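Local coordinates for protein UDP-N-acetylmuramate--L-alanine ligase (Thermotoga maritima, PDB 1J6U) that catalyses the ATP-dependent ligation of L-alanine to UDP-N-acetylmuramate, a cytoplasmic step of bacterial peptidoglycan synthesis, at residues F117-T122 and T127-V132; Y184-N189 and A282-A287; K264-L269 and L288-G293. All blocks are in the same frame, centred on the assembly; numbering follows the deposited sequence.

Contact 1 of 3, residues F117-T122 and T127-V132; sequences FAVTGT and TTTAMV
Val119 sets its branched side chain into the helix surface formed by Thr128, Thr129 and Val132. Its CB sits 3.2 Å from Thr129 OG1, and the two side chains lie alongside one another, pointing opposite ways. CG1, anti to the backbone N (chi1 176°), reaches the methyl of Thr128, with Val119 CG1 to Thr128 CG2 at 3.7 Å. The other methyl lies against the body of Thr129 and, more loosely, the next turn: Val119 CG2 to Val132 CG2 is 4.2 Å. One turn further along the helix, Val132 meets Phe117, whose ring it approaches obliquely, Phe117 CD2 to Val132 CG1 being 3.9 Å. Contact is thus made by methyl groups, the flank of the Phe117 side chain and one hydroxyl. Thr128 offers its methyl and Thr129 its hydroxyl oxygen, each hydroxyl already spent on a carbonyl one turn back, Gly124 and Lys125 respectively. Further out, Leu288 of helix 276-291 and Tyr184 of the neighbouring strand pack on the Phe117 ring, the latter edge-to-face. The axes of 117-120 and 127-132 run nearly antiparallel, at 161°, 8.2 Å apart at the closest, because the chain folds back through a short turn. That turn and the first residues of the helix hold Gly121 to Thr127, predicted to bind ATP, and Lys125 NZ bonds to the carbonyl of Gly121. This strand-loop-helix, with its GTDGKTT sequence, has the form of the P-loop of the Mur ligase middle domain, consistent with the predicted ATP site.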
ATOM      1  N   PHE A 117      14.897  -8.394  -0.014  1.00 40.81           N
ATOM      2  CA  PHE A 117      14.114  -8.024  -1.167  1.00 40.38           C
ATOM      3  C   PHE A 117      13.424  -6.704  -0.781  1.00 40.95           C
ATOM      4  O   PHE A 117      12.546  -6.668   0.079  1.00 35.12           O
ATOM      5  CB  PHE A 117      13.042  -9.071  -1.485  1.00 41.00           C
ATOM      6  CG  PHE A 117      13.587 -10.384  -1.997  1.00 48.12           C
ATOM      7  CD1 PHE A 117      14.189 -11.297  -1.125  1.00 52.25           C
ATOM      8  CD2 PHE A 117      13.413 -10.754  -3.325  1.00 48.00           C
ATOM      9  CE1 PHE A 117      14.593 -12.543  -1.566  1.00 40.32           C
ATOM     10  CE2 PHE A 117      13.816 -12.006  -3.767  1.00 34.76           C
ATOM     11  CZ  PHE A 117      14.403 -12.894  -2.881  1.00 40.12           C
ATOM     12  N   ALA A 118      13.845  -5.617  -1.409  1.00 37.00           N
ATOM     13  CA  ALA A 118      13.259  -4.314  -1.166  1.00 29.64           C
ATOM     14  C   ALA A 118      12.471  -3.804  -2.376  1.00 36.05           C
ATOM     15  O   ALA A 118      12.821  -4.025  -3.561  1.00 32.82           O
ATOM     16  CB  ALA A 118      14.347  -3.316  -0.802  1.00 29.65           C
ATOM     17  N   VAL A 119      11.379  -3.124  -2.076  1.00 38.51           N
ATOM     18  CA  VAL A 119      10.581  -2.541  -3.129  1.00 33.84           C
ATOM     19  C   VAL A 119      10.378  -1.096  -2.754  1.00 34.79           C
ATOM     20  O   VAL A 119      10.069  -0.790  -1.610  1.00 35.50           O
ATOM     21  CB  VAL A 119       9.228  -3.231  -3.239  1.00 31.05           C
ATOM     22  CG1 VAL A 119       8.367  -2.529  -4.303  1.00 26.17           C
ATOM     23  CG2 VAL A 119       9.439  -4.708  -3.568  1.00 28.75           C
ATOM     24  N   THR A 120      10.565  -0.200  -3.702  1.00 31.04           N
ATOM     25  CA  THR A 120      10.347   1.205  -3.416  1.00 41.15           C
ATOM     26  C   THR A 120       9.744   1.802  -4.670  1.00 40.90           C
ATOM     27  O   THR A 120       9.676   1.142  -5.701  1.00 35.51           O
ATOM     28  CB  THR A 120      11.656   1.973  -3.080  1.00 50.22           C
ATOM     29  OG1 THR A 120      11.328   3.266  -2.546  1.00 49.64           O
ATOM     30  CG2 THR A 120      12.478   2.188  -4.334  1.00 47.92           C
ATOM     31  N   GLY A 121       9.310   3.053  -4.582  1.00 46.25           N
ATOM     32  CA  GLY A 121       8.712   3.694  -5.738  1.00 49.07           C
ATOM     33  C   GLY A 121       7.588   4.635  -5.334  1.00 48.09           C
ATOM     34  O   GLY A 121       7.166   4.667  -4.192  1.00 49.00           O
ATOM     35  N   THR A 122       7.108   5.414  -6.281  1.00 38.54           N
ATOM     36  CA  THR A 122       6.059   6.333  -5.982  1.00 47.52           C
ATOM     37  C   THR A 122       4.756   5.596  -5.909  1.00 48.47           C
ATOM     38  O   THR A 122       4.035   5.725  -4.942  1.00 52.51           O
ATOM     39  CB  THR A 122       5.934   7.387  -7.046  1.00 47.92           C
ATOM     40  OG1 THR A 122       7.116   8.196  -7.061  1.00 43.35           O
ATOM     41  CG2 THR A 122       4.710   8.227  -6.774  1.00 39.86           C
ATOM     42  N   THR A 127       1.687  -3.136  -3.298  1.00 37.42           N
ATOM     43  CA  THR A 127       1.173  -4.323  -3.982  1.00 39.79           C
ATOM     44  C   THR A 127       2.352  -5.171  -4.492  1.00 39.44           C
ATOM     45  O   THR A 127       2.355  -6.412  -4.337  1.00 34.63           O
ATOM     46  CB  THR A 127       0.242  -3.953  -5.173  1.00 40.32           C
ATOM     47  OG1 THR A 127      -1.031  -3.562  -4.666  1.00 46.06           O
ATOM     48  CG2 THR A 127       0.030  -5.164  -6.104  1.00 41.36           C
ATOM     49  N   THR A 128       3.339  -4.492  -5.088  1.00 29.93           N
ATOM     50  CA  THR A 128       4.525  -5.170  -5.617  1.00 34.61           C
ATOM     51  C   THR A 128       5.219  -5.914  -4.493  1.00 33.28           C
ATOM     52  O   THR A 128       5.579  -7.093  -4.631  1.00 33.95           O
ATOM     53  CB  THR A 128       5.465  -4.177  -6.274  1.00 27.66           C
ATOM     54  OG1 THR A 128       4.812  -3.638  -7.435  1.00 26.47           O
ATOM     55  CG2 THR A 128       6.789  -4.871  -6.692  1.00 28.05           C
ATOM     56  N   THR A 129       5.368  -5.242  -3.357  1.00 28.93           N
ATOM     57  CA  THR A 129       5.963  -5.893  -2.199  1.00 27.11           C
ATOM     58  C   THR A 129       5.151  -7.099  -1.753  1.00 27.74           C
ATOM     59  O   THR A 129       5.703  -8.128  -1.374  1.00 32.09           O
ATOM     60  CB  THR A 129       6.026  -4.957  -0.998  1.00 31.06           C
ATOM     61  OG1 THR A 129       6.689  -3.747  -1.362  1.00 29.23           O
ATOM     62  CG2 THR A 129       6.762  -5.622   0.131  1.00 17.23           C
ATOM     63  N   ALA A 130       3.831  -6.969  -1.793  1.00 29.53           N
ATOM     64  CA  ALA A 130       2.971  -8.056  -1.345  1.00 32.02           C
ATOM     65  C   ALA A 130       3.131  -9.231  -2.316  1.00 30.26           C
ATOM     66  O   ALA A 130       3.165 -10.418  -1.908  1.00 29.34           O
ATOM     67  CB  ALA A 130       1.495  -7.569  -1.243  1.00 17.76           C
HETATM   68  N   MSE A 131       3.255  -8.899  -3.599  1.00 31.89           N
HETATM   69  CA  MSE A 131       3.459  -9.923  -4.618  1.00 27.21           C
HETATM   70  C   MSE A 131       4.779 -10.689  -4.351  1.00 34.16           C
HETATM   71  O   MSE A 131       4.776 -11.919  -4.328  1.00 33.60           O
HETATM   72  CB  MSE A 131       3.466  -9.295  -5.995  1.00 28.93           C
HETATM   73  CG  MSE A 131       2.132  -8.928  -6.468  1.00 25.91           C
HETATM   74 SE   MSE A 131       2.224  -8.038  -8.149  1.00 40.70          SE
HETATM   75  CE  MSE A 131       0.395  -8.324  -8.723  1.00 26.84           C
ATOM     76  N   VAL A 132       5.878  -9.953  -4.127  1.00 31.08           N
ATOM     77  CA  VAL A 132       7.173 -10.539  -3.847  1.00 31.07           C
ATOM     78  C   VAL A 132       7.053 -11.456  -2.650  1.00 40.81           C
ATOM     79  O   VAL A 132       7.458 -12.620  -2.715  1.00 41.32           O
ATOM     80  CB  VAL A 132       8.242  -9.447  -3.553  1.00 36.53           C
ATOM     81  CG1 VAL A 132       9.597 -10.094  -3.134  1.00 22.39           C
ATOM     82  CG2 VAL A 132       8.449  -8.615  -4.782  1.00 25.61           C
TER

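Contact 2 of 3, residues Y184-N189 and A282-A287; sequences YLIITN and ALAVIA
The peptide group between Ala284 and Val285 is the flat surface that Ile186 meets: the CD1 methyl lies over one face of it, toward the carbonyl side. Ile186 CD1 is 3.6 Å from Ala284 O and 3.9 Å from Ala284 C, while the amide side is more distant, with Ile186 CD1 to Val285 N at 4.3 Å. The second branch of the isoleucine takes the neighbouring methyl, Ile186 CG2 standing 3.8 Å from Ala284 CB. The two branches therefore divide Ala284 between them, CG2 on its methyl and CD1 on its carbonyl. An extended second torsion (chi2 176°) carries CD1 out from the strand to reach the helix backbone. The small alanine side chain lets the strand come close, with Ile186 CA to Ala284 CA at 6.9 Å, and Val285, turned away from the strand, contributes mainly backbone. Its side chain packs instead on Met131, a selenomethionine in helix 125-138. Ile186 also touches Thr128 of that same helix and Val220 of the adjoining strand, so it fills the space where two helices lie on one face of the sheet. At the start of the strand the Tyr184 hydroxyl bonds to Glu115. At its other end Thr188 OG1 gives a hydrogen bond to Asp123 O and Asn189 OD1 accepts one from Asp123 N, in the predicted ATP-binding loop. Strand 184-187 lies between strands 116-120 and 218-222, parallel to both, and helix 276-291 covers it from the side that also carries the P-loop helix. Such layering of helices on a largely parallel sheet is the alpha/beta core of the Mur ligase middle domain.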
ATOM      1  N   TYR A 184      18.346  -7.135  -3.667  1.00 41.92           N
ATOM      2  CA  TYR A 184      17.501  -6.844  -4.812  1.00 35.97           C
ATOM      3  C   TYR A 184      16.565  -5.705  -4.468  1.00 37.84           C
ATOM      4  O   TYR A 184      16.024  -5.636  -3.380  1.00 41.06           O
ATOM      5  CB  TYR A 184      16.669  -8.069  -5.149  1.00 38.87           C
ATOM      6  CG  TYR A 184      17.382  -9.353  -4.880  1.00 39.32           C
ATOM      7  CD1 TYR A 184      16.886 -10.265  -3.973  1.00 34.74           C
ATOM      8  CD2 TYR A 184      18.576  -9.649  -5.524  1.00 40.99           C
ATOM      9  CE1 TYR A 184      17.560 -11.448  -3.706  1.00 39.81           C
ATOM     10  CE2 TYR A 184      19.253 -10.817  -5.262  1.00 39.99           C
ATOM     11  CZ  TYR A 184      18.747 -11.711  -4.358  1.00 46.24           C
ATOM     12  OH  TYR A 184      19.452 -12.861  -4.116  1.00 48.53           O
ATOM     13  N   LEU A 185      16.376  -4.825  -5.428  1.00 30.30           N
ATOM     14  CA  LEU A 185      15.525  -3.692  -5.275  1.00 32.57           C
ATOM     15  C   LEU A 185      14.659  -3.488  -6.527  1.00 42.49           C
ATOM     16  O   LEU A 185      15.184  -3.411  -7.665  1.00 33.31           O
ATOM     17  CB  LEU A 185      16.374  -2.454  -5.081  1.00 42.30           C
ATOM     18  CG  LEU A 185      15.595  -1.156  -5.250  1.00 45.75           C
ATOM     19  CD1 LEU A 185      14.795  -0.945  -3.960  1.00 36.49           C
ATOM     20  CD2 LEU A 185      16.538   0.025  -5.544  1.00 43.91           C
ATOM     21  N   ILE A 186      13.335  -3.451  -6.331  1.00 36.97           N
ATOM     22  CA  ILE A 186      12.450  -3.118  -7.448  1.00 33.56           C
ATOM     23  C   ILE A 186      12.095  -1.641  -7.205  1.00 36.20           C
ATOM     24  O   ILE A 186      11.772  -1.236  -6.070  1.00 29.01           O
ATOM     25  CB  ILE A 186      11.126  -3.893  -7.448  1.00 35.25           C
ATOM     26  CG1 ILE A 186      11.347  -5.360  -7.810  1.00 28.22           C
ATOM     27  CG2 ILE A 186      10.176  -3.256  -8.445  1.00 28.63           C
ATOM     28  CD1 ILE A 186      10.047  -6.221  -7.732  1.00 23.58           C
ATOM     29  N   ILE A 187      12.212  -0.830  -8.243  1.00 34.89           N
ATOM     30  CA  ILE A 187      11.847   0.575  -8.135  1.00 28.13           C
ATOM     31  C   ILE A 187      10.689   0.642  -9.115  1.00 38.29           C
ATOM     32  O   ILE A 187      10.921   0.623 -10.328  1.00 33.60           O
ATOM     33  CB  ILE A 187      12.939   1.529  -8.649  1.00 35.69           C
ATOM     34  CG1 ILE A 187      14.237   1.356  -7.849  1.00 41.20           C
ATOM     35  CG2 ILE A 187      12.443   2.971  -8.548  1.00 31.48           C
ATOM     36  CD1 ILE A 187      15.389   2.267  -8.358  1.00 36.86           C
ATOM     37  N   THR A 188       9.456   0.723  -8.595  1.00 29.68           N
ATOM     38  CA  THR A 188       8.243   0.741  -9.445  1.00 38.28           C
ATOM     39  C   THR A 188       8.219   1.915 -10.391  1.00 35.02           C
ATOM     40  O   THR A 188       7.858   1.769 -11.566  1.00 44.42           O
ATOM     41  CB  THR A 188       6.973   0.808  -8.611  1.00 39.66           C
ATOM     42  OG1 THR A 188       7.097   1.895  -7.687  1.00 48.29           O
ATOM     43  CG2 THR A 188       6.759  -0.474  -7.847  1.00 29.52           C
ATOM     44  N   ASN A 189       8.591   3.079  -9.860  1.00 32.96           N
ATOM     45  CA  ASN A 189       8.658   4.338 -10.626  1.00 33.77           C
ATOM     46  C   ASN A 189       9.096   5.354  -9.600  1.00 34.01           C
ATOM     47  O   ASN A 189       9.138   5.066  -8.401  1.00 41.44           O
ATOM     48  CB  ASN A 189       7.299   4.758 -11.171  1.00 37.02           C
ATOM     49  CG  ASN A 189       6.224   4.693 -10.103  1.00 48.23           C
ATOM     50  OD1 ASN A 189       6.393   5.213  -8.995  1.00 52.28           O
ATOM     51  ND2 ASN A 189       5.127   4.026 -10.415  1.00 63.31           N
ATOM     52  N   ALA A 282       3.153  -6.895 -11.466  1.00 28.25           N
ATOM     53  CA  ALA A 282       3.439  -8.304 -11.607  1.00 31.43           C
ATOM     54  C   ALA A 282       4.668  -8.456 -12.551  1.00 36.23           C
ATOM     55  O   ALA A 282       5.537  -9.277 -12.278  1.00 28.40           O
ATOM     56  CB  ALA A 282       2.253  -9.004 -12.168  1.00 27.38           C
ATOM     57  N   LEU A 283       4.720  -7.662 -13.628  1.00 27.15           N
ATOM     58  CA  LEU A 283       5.836  -7.650 -14.560  1.00 33.72           C
ATOM     59  C   LEU A 283       7.141  -7.390 -13.770  1.00 46.15           C
ATOM     60  O   LEU A 283       8.117  -8.116 -13.932  1.00 40.55           O
ATOM     61  CB  LEU A 283       5.679  -6.534 -15.589  1.00 34.05           C
ATOM     62  CG  LEU A 283       5.526  -6.871 -17.084  1.00 45.84           C
ATOM     63  CD1 LEU A 283       6.258  -5.831 -17.897  1.00 41.34           C
ATOM     64  CD2 LEU A 283       6.083  -8.240 -17.415  1.00 39.87           C
ATOM     65  N   ALA A 284       7.169  -6.371 -12.913  1.00 38.86           N
ATOM     66  CA  ALA A 284       8.378  -6.110 -12.135  1.00 36.96           C
ATOM     67  C   ALA A 284       8.737  -7.326 -11.282  1.00 40.25           C
ATOM     68  O   ALA A 284       9.920  -7.626 -11.061  1.00 40.03           O
ATOM     69  CB  ALA A 284       8.195  -4.882 -11.239  1.00 34.11           C
ATOM     70  N   VAL A 285       7.723  -8.033 -10.799  1.00 29.82           N
ATOM     71  CA  VAL A 285       7.992  -9.203  -9.993  1.00 32.18           C
ATOM     72  C   VAL A 285       8.637 -10.315 -10.837  1.00 33.28           C
ATOM     73  O   VAL A 285       9.621 -10.937 -10.451  1.00 35.78           O
ATOM     74  CB  VAL A 285       6.689  -9.719  -9.310  1.00 38.71           C
ATOM     75  CG1 VAL A 285       6.946 -11.115  -8.669  1.00 36.48           C
ATOM     76  CG2 VAL A 285       6.259  -8.715  -8.179  1.00 35.02           C
ATOM     77  N   ILE A 286       8.025 -10.588 -11.971  1.00 30.05           N
ATOM     78  CA  ILE A 286       8.513 -11.560 -12.904  1.00 35.56           C
ATOM     79  C   ILE A 286       9.971 -11.207 -13.267  1.00 36.33           C
ATOM     80  O   ILE A 286      10.839 -12.063 -13.293  1.00 38.23           O
ATOM     81  CB  ILE A 286       7.640 -11.515 -14.153  1.00 38.67           C
ATOM     82  CG1 ILE A 286       6.407 -12.358 -13.923  1.00 35.69           C
ATOM     83  CG2 ILE A 286       8.401 -12.021 -15.392  1.00 42.57           C
ATOM     84  CD1 ILE A 286       5.318 -12.036 -14.948  1.00 35.89           C
ATOM     85  N   ALA A 287      10.220  -9.934 -13.535  1.00 33.68           N
ATOM     86  CA  ALA A 287      11.533  -9.500 -13.910  1.00 29.89           C
ATOM     87  C   ALA A 287      12.536  -9.807 -12.837  1.00 42.39           C
ATOM     88  O   ALA A 287      13.644 -10.253 -13.140  1.00 46.97           O
ATOM     89  CB  ALA A 287      11.543  -7.998 -14.246  1.00 17.33           C
TER

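Contact 3 of 3, residues K264-L269 and L288-G293; sequences KRYLEL and LFDSLG
Tyr266 stretches from its strand toward Asp290 near the end of helix 276-291, and the two side chains reach for each other between strand and helix. At CB the tyrosine leaves the strand with CG anti to the backbone N (chi1 -174°), which sends the ring out toward the helix. The first ring atom to meet the aspartate is CE1, 3.3 Å from Asp290 OD2. Next comes CZ, spread between the two oxygens at 3.6 Å from Asp290 OD2 and 3.7 Å from Asp290 OD1. At the tip the hydroxyl donates a hydrogen bond, Tyr266 OH to Asp290 OD1, of 2.8 Å. OD1 lies in the ring plane at its edge, and the hydroxyl reaches that oxygen on its syn side, 21° out of the carboxylate plane. Ring and carboxylate are nevertheless turned 44° against each other, so OD2 meets the ring obliquely. This second oxygen is gripped elsewhere, by the hydroxyl of Tyr243 and by a salt bridge to Lys261. With two tyrosine hydroxyls and an ammonium around it, the carboxylate is probably held in its charged form. Two local backbone features accompany the bond. Tyr266 and Leu267 together form a classic beta bulge opposite Val259, and Gly293, with positive phi, closes the helix in a Schellman motif, with Tyr294 N bonded to Phe289 O and Gly293 N to Asp290 O. The bond thus links the edge strand of the small antiparallel sheet to the last turn of the helix that follows it in the chain. Strand 255-261 supplies Lys261 beside the tyrosine, and helix 296-305 brings Leu296 against both Tyr266 and Asp290.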
ATOM      1  N   LYS A 264      10.718 -11.315 -27.258  1.00 38.99           N
ATOM      2  CA  LYS A 264      10.185 -12.596 -27.678  1.00 48.66           C
ATOM      3  C   LYS A 264       9.121 -13.074 -26.712  1.00 47.83           C
ATOM      4  O   LYS A 264       9.285 -12.988 -25.493  1.00 52.31           O
ATOM      5  CB  LYS A 264      11.327 -13.626 -27.819  1.00 48.02           C
ATOM      6  CG  LYS A 264      12.312 -13.259 -28.936  1.00 67.89           C
ATOM      7  CD  LYS A 264      13.061 -14.480 -29.474  1.00 74.82           C
ATOM      8  CE  LYS A 264      13.768 -14.167 -30.794  1.00 79.42           C
ATOM      9  NZ  LYS A 264      12.844 -13.879 -31.942  1.00 76.36           N
ATOM     10  N   ARG A 265       8.020 -13.554 -27.273  1.00 48.99           N
ATOM     11  CA  ARG A 265       6.918 -14.049 -26.477  1.00 45.84           C
ATOM     12  C   ARG A 265       7.598 -14.980 -25.490  1.00 45.88           C
ATOM     13  O   ARG A 265       8.313 -15.903 -25.874  1.00 42.86           O
ATOM     14  CB  ARG A 265       5.941 -14.796 -27.365  1.00 44.81           C
ATOM     15  CG  ARG A 265       4.637 -15.103 -26.720  1.00 63.31           C
ATOM     16  CD  ARG A 265       3.500 -14.358 -27.405  1.00 70.94           C
ATOM     17  NE  ARG A 265       3.275 -14.807 -28.771  1.00 68.30           N
ATOM     18  CZ  ARG A 265       2.292 -14.362 -29.542  1.00 71.74           C
ATOM     19  NH1 ARG A 265       1.449 -13.464 -29.071  1.00 86.28           N
ATOM     20  NH2 ARG A 265       2.164 -14.793 -30.788  1.00 77.19           N
ATOM     21  N   TYR A 266       7.355 -14.734 -24.212  1.00 42.70           N
ATOM     22  CA  TYR A 266       8.016 -15.480 -23.165  1.00 34.19           C
ATOM     23  C   TYR A 266       7.084 -16.217 -22.226  1.00 32.25           C
ATOM     24  O   TYR A 266       7.379 -17.320 -21.787  1.00 36.61           O
ATOM     25  CB  TYR A 266       8.887 -14.506 -22.367  1.00 27.95           C
ATOM     26  CG  TYR A 266       9.728 -15.186 -21.349  1.00 35.86           C
ATOM     27  CD1 TYR A 266       9.820 -14.688 -20.050  1.00 31.80           C
ATOM     28  CD2 TYR A 266      10.486 -16.311 -21.689  1.00 30.52           C
ATOM     29  CE1 TYR A 266      10.654 -15.276 -19.107  1.00 33.02           C
ATOM     30  CE2 TYR A 266      11.325 -16.920 -20.748  1.00 27.92           C
ATOM     31  CZ  TYR A 266      11.405 -16.397 -19.463  1.00 33.94           C
ATOM     32  OH  TYR A 266      12.214 -17.004 -18.547  1.00 39.27           O
ATOM     33  N   LEU A 267       5.961 -15.594 -21.887  1.00 42.37           N
ATOM     34  CA  LEU A 267       4.996 -16.225 -20.990  1.00 36.86           C
ATOM     35  C   LEU A 267       3.676 -15.478 -20.918  1.00 38.50           C
ATOM     36  O   LEU A 267       3.533 -14.311 -21.326  1.00 28.36           O
ATOM     37  CB  LEU A 267       5.570 -16.369 -19.562  1.00 30.68           C
ATOM     38  CG  LEU A 267       5.987 -15.078 -18.832  1.00 32.09           C
ATOM     39  CD1 LEU A 267       4.760 -14.367 -18.268  1.00 36.14           C
ATOM     40  CD2 LEU A 267       6.940 -15.437 -17.703  1.00 18.98           C
ATOM     41  N   GLU A 268       2.699 -16.179 -20.387  1.00 33.05           N
ATOM     42  CA  GLU A 268       1.417 -15.575 -20.218  1.00 40.52           C
ATOM     43  C   GLU A 268       1.214 -15.367 -18.725  1.00 36.90           C
ATOM     44  O   GLU A 268       1.288 -16.311 -17.933  1.00 32.07           O
ATOM     45  CB  GLU A 268       0.306 -16.458 -20.769  1.00 35.94           C
ATOM     46  CG  GLU A 268      -1.025 -15.786 -20.642  1.00 53.92           C
ATOM     47  CD  GLU A 268      -2.147 -16.618 -21.172  1.00 60.90           C
ATOM     48  OE1 GLU A 268      -2.403 -17.700 -20.596  1.00 66.52           O
ATOM     49  OE2 GLU A 268      -2.771 -16.181 -22.162  1.00 70.85           O
ATOM     50  N   LEU A 269       0.983 -14.110 -18.368  1.00 36.62           N
ATOM     51  CA  LEU A 269       0.698 -13.715 -16.992  1.00 37.09           C
ATOM     52  C   LEU A 269      -0.811 -13.699 -16.755  1.00 32.35           C
ATOM     53  O   LEU A 269      -1.563 -13.067 -17.508  1.00 39.16           O
ATOM     54  CB  LEU A 269       1.236 -12.314 -16.735  1.00 37.01           C
ATOM     55  CG  LEU A 269       0.952 -11.651 -15.398  1.00 37.95           C
ATOM     56  CD1 LEU A 269       1.468 -12.488 -14.229  1.00 38.75           C
ATOM     57  CD2 LEU A 269       1.611 -10.293 -15.438  1.00 51.24           C
ATOM     58  N   LEU A 288      12.170  -9.585 -11.585  1.00 38.44           N
ATOM     59  CA  LEU A 288      13.110  -9.846 -10.517  1.00 30.94           C
ATOM     60  C   LEU A 288      13.454 -11.338 -10.420  1.00 38.26           C
ATOM     61  O   LEU A 288      14.611 -11.719 -10.496  1.00 40.79           O
ATOM     62  CB  LEU A 288      12.546  -9.383  -9.173  1.00 33.95           C
ATOM     63  CG  LEU A 288      13.383  -9.779  -7.954  1.00 38.34           C
ATOM     64  CD1 LEU A 288      14.671  -8.984  -7.992  1.00 44.87           C
ATOM     65  CD2 LEU A 288      12.656  -9.506  -6.676  1.00 40.61           C
ATOM     66  N   PHE A 289      12.438 -12.164 -10.233  1.00 27.90           N
ATOM     67  CA  PHE A 289      12.608 -13.593 -10.091  1.00 34.73           C
ATOM     68  C   PHE A 289      13.226 -14.333 -11.276  1.00 39.84           C
ATOM     69  O   PHE A 289      14.006 -15.286 -11.091  1.00 43.06           O
ATOM     70  CB  PHE A 289      11.276 -14.216  -9.698  1.00 26.78           C
ATOM     71  CG  PHE A 289      10.953 -14.013  -8.261  1.00 38.38           C
ATOM     72  CD1 PHE A 289      10.056 -13.021  -7.853  1.00 27.22           C
ATOM     73  CD2 PHE A 289      11.618 -14.746  -7.309  1.00 23.01           C
ATOM     74  CE1 PHE A 289       9.840 -12.775  -6.508  1.00 46.14           C
ATOM     75  CE2 PHE A 289      11.407 -14.511  -5.950  1.00 52.63           C
ATOM     76  CZ  PHE A 289      10.516 -13.521  -5.543  1.00 35.08           C
ATOM     77  N   ASP A 290      12.868 -13.898 -12.478  1.00 31.79           N
ATOM     78  CA  ASP A 290      13.419 -14.453 -13.699  1.00 33.53           C
ATOM     79  C   ASP A 290      14.911 -14.075 -13.663  1.00 39.90           C
ATOM     80  O   ASP A 290      15.785 -14.900 -13.891  1.00 45.47           O
ATOM     81  CB  ASP A 290      12.735 -13.815 -14.908  1.00 29.45           C
ATOM     82  CG  ASP A 290      12.937 -14.621 -16.195  1.00 43.19           C
ATOM     83  OD1 ASP A 290      12.942 -15.854 -16.125  1.00 38.14           O
ATOM     84  OD2 ASP A 290      13.058 -14.035 -17.282  1.00 30.67           O
ATOM     85  N   SER A 291      15.203 -12.827 -13.327  1.00 36.04           N
ATOM     86  CA  SER A 291      16.577 -12.395 -13.281  1.00 32.23           C
ATOM     87  C   SER A 291      17.389 -13.205 -12.271  1.00 43.90           C
ATOM     88  O   SER A 291      18.610 -13.349 -12.413  1.00 32.41           O
ATOM     89  CB  SER A 291      16.631 -10.905 -12.965  1.00 26.64           C
ATOM     90  OG  SER A 291      16.427 -10.154 -14.156  1.00 44.18           O
ATOM     91  N   LEU A 292      16.712 -13.744 -11.260  1.00 34.56           N
ATOM     92  CA  LEU A 292      17.404 -14.511 -10.246  1.00 37.14           C
ATOM     93  C   LEU A 292      17.340 -15.986 -10.593  1.00 43.03           C
ATOM     94  O   LEU A 292      17.608 -16.824  -9.750  1.00 44.97           O
ATOM     95  CB  LEU A 292      16.775 -14.284  -8.870  1.00 33.42           C
ATOM     96  CG  LEU A 292      16.957 -12.932  -8.170  1.00 39.54           C
ATOM     97  CD1 LEU A 292      16.118 -12.869  -6.889  1.00 37.77           C
ATOM     98  CD2 LEU A 292      18.408 -12.738  -7.821  1.00 34.00           C
ATOM     99  N   GLY A 293      16.935 -16.306 -11.812  1.00 39.16           N
ATOM    100  CA  GLY A 293      16.869 -17.698 -12.214  1.00 39.02           C
ATOM    101  C   GLY A 293      15.857 -18.639 -11.598  1.00 42.94           C
ATOM    102  O   GLY A 293      16.047 -19.876 -11.591  1.00 46.84           O
TER

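Contacts 1 and 2 are buried and made largely of carbon surface, without a hydrogen bond between their segments, while contact 3 lies at the surface and rests on one. The first two share a sheet: strands 116-120 and 184-187 are neighbours, probably hydrogen-bonded Thr120 N to Ile186 O and Ala118 O to Ile186 N, each at 2.9 Å. Their helices lie on the same face, and their centres are 7 Å apart. Contacts 2 and 3 both use helix 276-291, its middle against the large sheet and its end toward the small antiparallel one. Phe117 of contact 1 also packs on Phe289 of that end. Aliphatic methyls and self-satisfied threonines serve the interior, tyrosine and aspartate the periphery.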